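Side-chain contacts in cytosine-specific methyltransferase (Escherichia coli O157:H7 EDL933, PDB 3G7U), which probably transfers a methyl group from S-adenosyl-L-methionine to cytosine in DNA, giving 5-methylcytosine: residues Y100-F103 with Y104-V107; P190-V193 with K194-L197. All coordinates share one frame; numbering follows the deposited sequence.

Contact 1: residues Y100-F103 with Y104-V107; sequences YMHF and YRLV
Y104 and F103, neighbours on helix 94-110, meet in an edge-to-face aromatic pair: the edge of F103 is turned to the face of Y104, with the planes at 74° and the centroids 5.1 Å apart. F103 CD2 stands over the centre of the Y104 ring. Their different first torsions help to bring the rings together, CG of F103 lying anti to its backbone N (chi1 -180°) while CG of Y104 lies beside its own (chi1 -73°). One turn earlier, Y100 completes the aromatic cluster; its CZ lies 3.7 Å from Y104 CE2 in an oblique pairing. A water joins the two phenols, 2.9 Å from Y100 OH and 2.6 Å from Y104 OH, so tyrosine suits both places by pairing an apolar ring with a polar end.

Farther round the helix, the side chains of H102 and R105 run next to each other. R105 NE donates to H102 ND1 at 3.1 Å; NE lies in the plane of the imidazole and ND1 in that of the guanidinium, consistent with an ND1 that carries no proton. The guanidinium is further fixed by a hydrogen bond from NH2 to L57 O and a salt bridge from NH1 to E109.

The helix packs against the central sheet through F103 and Y104 on A117 of strand 114-119, and F103 and L106 on L8 of strand 4-8. Y100 and Y104 also touch A135 of helix 129-140.

Contact 2: residues P190-V193 with K194-L197; sequences PVTV and KDAL
T192 and D195 meet at the start of the short helix 193-196, where T192 is the N-cap and the weak bond from its N to D195 OD2, three residues on, resembles one half of a capping box. The aspartate can be followed outward from its backbone. Its CB lies 3.5 Å from T192 O and also touches V191, whose CG1 is 3.8 Å from D195 CB. With CG set beside the backbone N (chi1 -59°), the carboxylate is turned back toward the residue that precedes the helix. CG itself comes 3.4 Å from T192 OG1. At the tip, OD2 receives the bond from T192 N, 3.3 Å long and fairly straight, with an angle of 160° at the hydrogen. T192 OG1 lies 3.0 Å from the same D195 OD2, a weak bond that is not settled, because the hydroxyl proton has another acceptor within reach. D195 OD1 is the more distant oxygen, 3.9 Å from T192 OG1. Aspartate suits this position: its short side chain brings an acceptor to a backbone N-H that lies before the first turn, and its negative charge probably interacts favourably with the positive end of the helix dipole.

Inside the turn, A196 N donates to T192 O at 3.0 Å, in the carbonyl plane. V191 and A196, small and apolar, both rest on P159 and on F226 of helix 225-231, while A196 and L197 touch L327 of helix 321-328. V193 and L197, one turn apart, run alongside each other, and V193 CG1 meets L197 CD1 at 3.9 Å.

Contact 1 and contact 2 lie on opposite sides of the chain's centre, their own centres 37 Å apart and their nearest atoms about 28 Å apart, so neither touches the other. Contact 1 comes first along the chain, on a helix beside the Rossmann-like sheet expected of class I methyltransferases. It borders the probable catalytic region: the side chain of Y100 is about 5 Å from that of C81, the predicted active-site cysteine, and Y100 OH is hydrogen-bonded to a bound glycerol, probably from crystallisation, that may mark a pocket. Contact 2 follows the last strand of that sheet in sequence, 163-171, and lies away from the predicted site.

Contact 1: residues Y100-F103 with Y104-V107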
loop_
_atom_site.group_PDB
_atom_site.type_symbol
_atom_site.label_atom_id
_atom_site.label_comp_id
_atom_site.label_asym_id
_atom_site.label_seq_id
_atom_site.Cartn_x
_atom_site.Cartn_y
_atom_site.Cartn_z
ATOM N N TYR A 100 -17.617 -5.285 3.487
ATOM C CA TYR A 100 -16.996 -5.202 4.806
ATOM C C TYR A 100 -17.286 -6.436 5.638
ATOM O O TYR A 100 -16.385 -7.035 6.226
ATOM C CB TYR A 100 -17.526 -3.953 5.549
ATOM C CG TYR A 100 -16.829 -3.691 6.862
ATOM C CD1 TYR A 100 -15.616 -3.009 6.895
ATOM C CD2 TYR A 100 -17.373 -4.125 8.078
ATOM C CE1 TYR A 100 -14.948 -2.782 8.073
ATOM C CE2 TYR A 100 -16.688 -3.891 9.292
ATOM C CZ TYR A 100 -15.479 -3.202 9.261
ATOM O OH TYR A 100 -14.769 -2.943 10.410
ATOM N N MET A 101 -18.575 -6.788 5.690
ATOM C CA MET A 101 -19.044 -7.937 6.458
ATOM C C MET A 101 -18.536 -9.272 5.906
ATOM O O MET A 101 -18.285 -10.195 6.683
ATOM C CB MET A 101 -20.571 -7.951 6.489
ATOM C CG MET A 101 -21.235 -6.912 7.431
ATOM S SD MET A 101 -20.728 -7.014 9.166
ATOM C CE MET A 101 -20.610 -8.783 9.500
ATOM N N HIS A 102 -18.357 -9.353 4.582
ATOM C CA HIS A 102 -17.806 -10.572 3.926
ATOM C C HIS A 102 -16.363 -10.824 4.280
ATOM O O HIS A 102 -15.934 -11.979 4.359
ATOM C CB HIS A 102 -17.937 -10.481 2.401
ATOM C CG HIS A 102 -19.339 -10.622 1.902
ATOM N ND1 HIS A 102 -20.117 -11.723 2.177
ATOM C CD2 HIS A 102 -20.110 -9.789 1.163
ATOM C CE1 HIS A 102 -21.301 -11.571 1.612
ATOM N NE2 HIS A 102 -21.329 -10.400 1.004
ATOM N N PHE A 103 -15.581 -9.756 4.477
ATOM C CA PHE A 103 -14.213 -9.921 4.960
ATOM C C PHE A 103 -14.239 -10.705 6.265
ATOM O O PHE A 103 -13.475 -11.667 6.463
ATOM C CB PHE A 103 -13.488 -8.558 5.191
ATOM C CG PHE A 103 -12.060 -8.677 5.682
ATOM C CD1 PHE A 103 -11.022 -8.761 4.779
ATOM C CD2 PHE A 103 -11.751 -8.629 7.056
ATOM C CE1 PHE A 103 -9.724 -8.861 5.226
ATOM C CE2 PHE A 103 -10.467 -8.736 7.506
ATOM C CZ PHE A 103 -9.446 -8.842 6.605
ATOM N N TYR A 104 -15.060 -10.237 7.187
ATOM C CA TYR A 104 -15.111 -10.817 8.516
ATOM C C TYR A 104 -15.814 -12.185 8.506
ATOM O O TYR A 104 -15.463 -13.031 9.302
ATOM C CB TYR A 104 -15.729 -9.855 9.535
ATOM C CG TYR A 104 -14.736 -8.757 9.839
ATOM C CD1 TYR A 104 -13.703 -8.981 10.717
ATOM C CD2 TYR A 104 -14.810 -7.515 9.194
ATOM C CE1 TYR A 104 -12.730 -8.006 10.976
ATOM C CE2 TYR A 104 -13.855 -6.512 9.463
ATOM C CZ TYR A 104 -12.835 -6.768 10.346
ATOM O OH TYR A 104 -11.889 -5.811 10.625
ATOM N N ARG A 105 -16.741 -12.376 7.583
ATOM C CA ARG A 105 -17.325 -13.723 7.397
ATOM C C ARG A 105 -16.243 -14.712 7.011
ATOM O O ARG A 105 -16.167 -15.815 7.557
ATOM C CB ARG A 105 -18.469 -13.702 6.385
ATOM C CG ARG A 105 -19.005 -15.078 6.035
ATOM C CD ARG A 105 -20.116 -15.019 4.976
ATOM N NE ARG A 105 -19.707 -14.385 3.708
ATOM C CZ ARG A 105 -18.948 -14.957 2.767
ATOM N NH1 ARG A 105 -18.491 -16.202 2.929
ATOM N NH2 ARG A 105 -18.638 -14.289 1.648
ATOM N N LEU A 106 -15.386 -14.320 6.071
ATOM C CA LEU A 106 -14.291 -15.174 5.621
ATOM C C LEU A 106 -13.296 -15.468 6.710
ATOM O O LEU A 106 -12.801 -16.576 6.812
ATOM C CB LEU A 106 -13.605 -14.580 4.388
ATOM C CG LEU A 106 -14.443 -14.666 3.118
ATOM C CD1 LEU A 106 -13.752 -13.951 1.969
ATOM C CD2 LEU A 106 -14.617 -16.152 2.747
ATOM N N VAL A 107 -12.972 -14.479 7.536
ATOM C CA VAL A 107 -12.102 -14.738 8.673
ATOM C C VAL A 107 -12.729 -15.821 9.621
ATOM O O VAL A 107 -12.050 -16.731 10.117
ATOM C CB VAL A 107 -11.802 -13.437 9.460
ATOM C CG1 VAL A 107 -11.151 -13.772 10.787
ATOM C CG2 VAL A 107 -10.888 -12.493 8.624
HETATM O O HOH W 1 -12.073 -3.451 9.605
#

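Contact 2: residues P190-V193 with K194-L197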
loop_
_atom_site.group_PDB
_atom_site.type_symbol
_atom_site.label_atom_id
_atom_site.label_comp_id
_atom_site.label_asym_id
_atom_site.label_seq_id
_atom_site.Cartn_x
_atom_site.Cartn_y
_atom_site.Cartn_z
ATOM N N PRO A 190 13.104 9.982 9.971
ATOM C CA PRO A 190 12.099 10.592 9.097
ATOM C C PRO A 190 12.635 10.812 7.683
ATOM O O PRO A 190 13.828 11.068 7.491
ATOM C CB PRO A 190 11.804 11.929 9.767
ATOM C CG PRO A 190 13.013 12.191 10.621
ATOM C CD PRO A 190 13.461 10.864 11.095
ATOM N N VAL A 191 11.757 10.655 6.692
ATOM C CA VAL A 191 12.155 10.799 5.296
ATOM C C VAL A 191 11.293 11.906 4.754
ATOM O O VAL A 191 10.093 11.734 4.641
ATOM C CB VAL A 191 11.896 9.499 4.476
ATOM C CG1 VAL A 191 12.457 9.646 3.075
ATOM C CG2 VAL A 191 12.578 8.334 5.137
ATOM N N THR A 192 11.893 13.050 4.452
ATOM C CA THR A 192 11.189 14.180 3.879
ATOM C C THR A 192 11.100 14.004 2.365
ATOM O O THR A 192 11.758 13.114 1.794
ATOM C CB THR A 192 11.957 15.493 4.151
ATOM O OG1 THR A 192 13.290 15.342 3.655
ATOM C CG2 THR A 192 12.031 15.756 5.665
ATOM N N VAL A 193 10.302 14.869 1.747
ATOM C CA VAL A 193 10.152 14.942 0.276
ATOM C C VAL A 193 11.521 14.980 -0.413
ATOM O O VAL A 193 11.808 14.190 -1.312
ATOM C CB VAL A 193 9.290 16.180 -0.118
ATOM C CG1 VAL A 193 9.271 16.410 -1.656
ATOM C CG2 VAL A 193 7.892 16.034 0.435
ATOM N N LYS A 194 12.399 15.865 0.049
ATOM C CA LYS A 194 13.696 16.047 -0.571
ATOM C C LYS A 194 14.498 14.771 -0.556
ATOM O O LYS A 194 15.167 14.444 -1.529
ATOM C CB LYS A 194 14.441 17.211 0.126
ATOM C CG LYS A 194 15.945 17.317 -0.092
ATOM C CD LYS A 194 16.486 18.578 0.637
ATOM C CE LYS A 194 17.766 19.144 -0.005
ATOM N NZ LYS A 194 18.059 20.565 0.456
ATOM N N ASP A 195 14.440 14.026 0.546
ATOM C CA ASP A 195 15.184 12.760 0.624
ATOM C C ASP A 195 14.570 11.703 -0.286
ATOM O O ASP A 195 15.287 10.897 -0.881
ATOM C CB ASP A 195 15.158 12.180 2.045
ATOM C CG ASP A 195 15.756 13.118 3.095
ATOM O OD1 ASP A 195 16.747 13.818 2.794
ATOM O OD2 ASP A 195 15.222 13.133 4.231
ATOM N N ALA A 196 13.241 11.691 -0.372
ATOM C CA ALA A 196 12.576 10.577 -1.106
ATOM C C ALA A 196 12.800 10.738 -2.599
ATOM O O ALA A 196 12.968 9.756 -3.303
ATOM C CB ALA A 196 11.076 10.563 -0.812
ATOM N N LEU A 197 12.865 11.986 -3.048
ATOM C CA LEU A 197 12.974 12.318 -4.487
ATOM C C LEU A 197 14.414 12.427 -4.995
ATOM O O LEU A 197 14.627 12.672 -6.185
ATOM C CB LEU A 197 12.205 13.593 -4.793
ATOM C CG LEU A 197 10.718 13.533 -4.473
ATOM C CD1 LEU A 197 9.999 14.705 -5.093
ATOM C CD2 LEU A 197 10.114 12.216 -4.960
#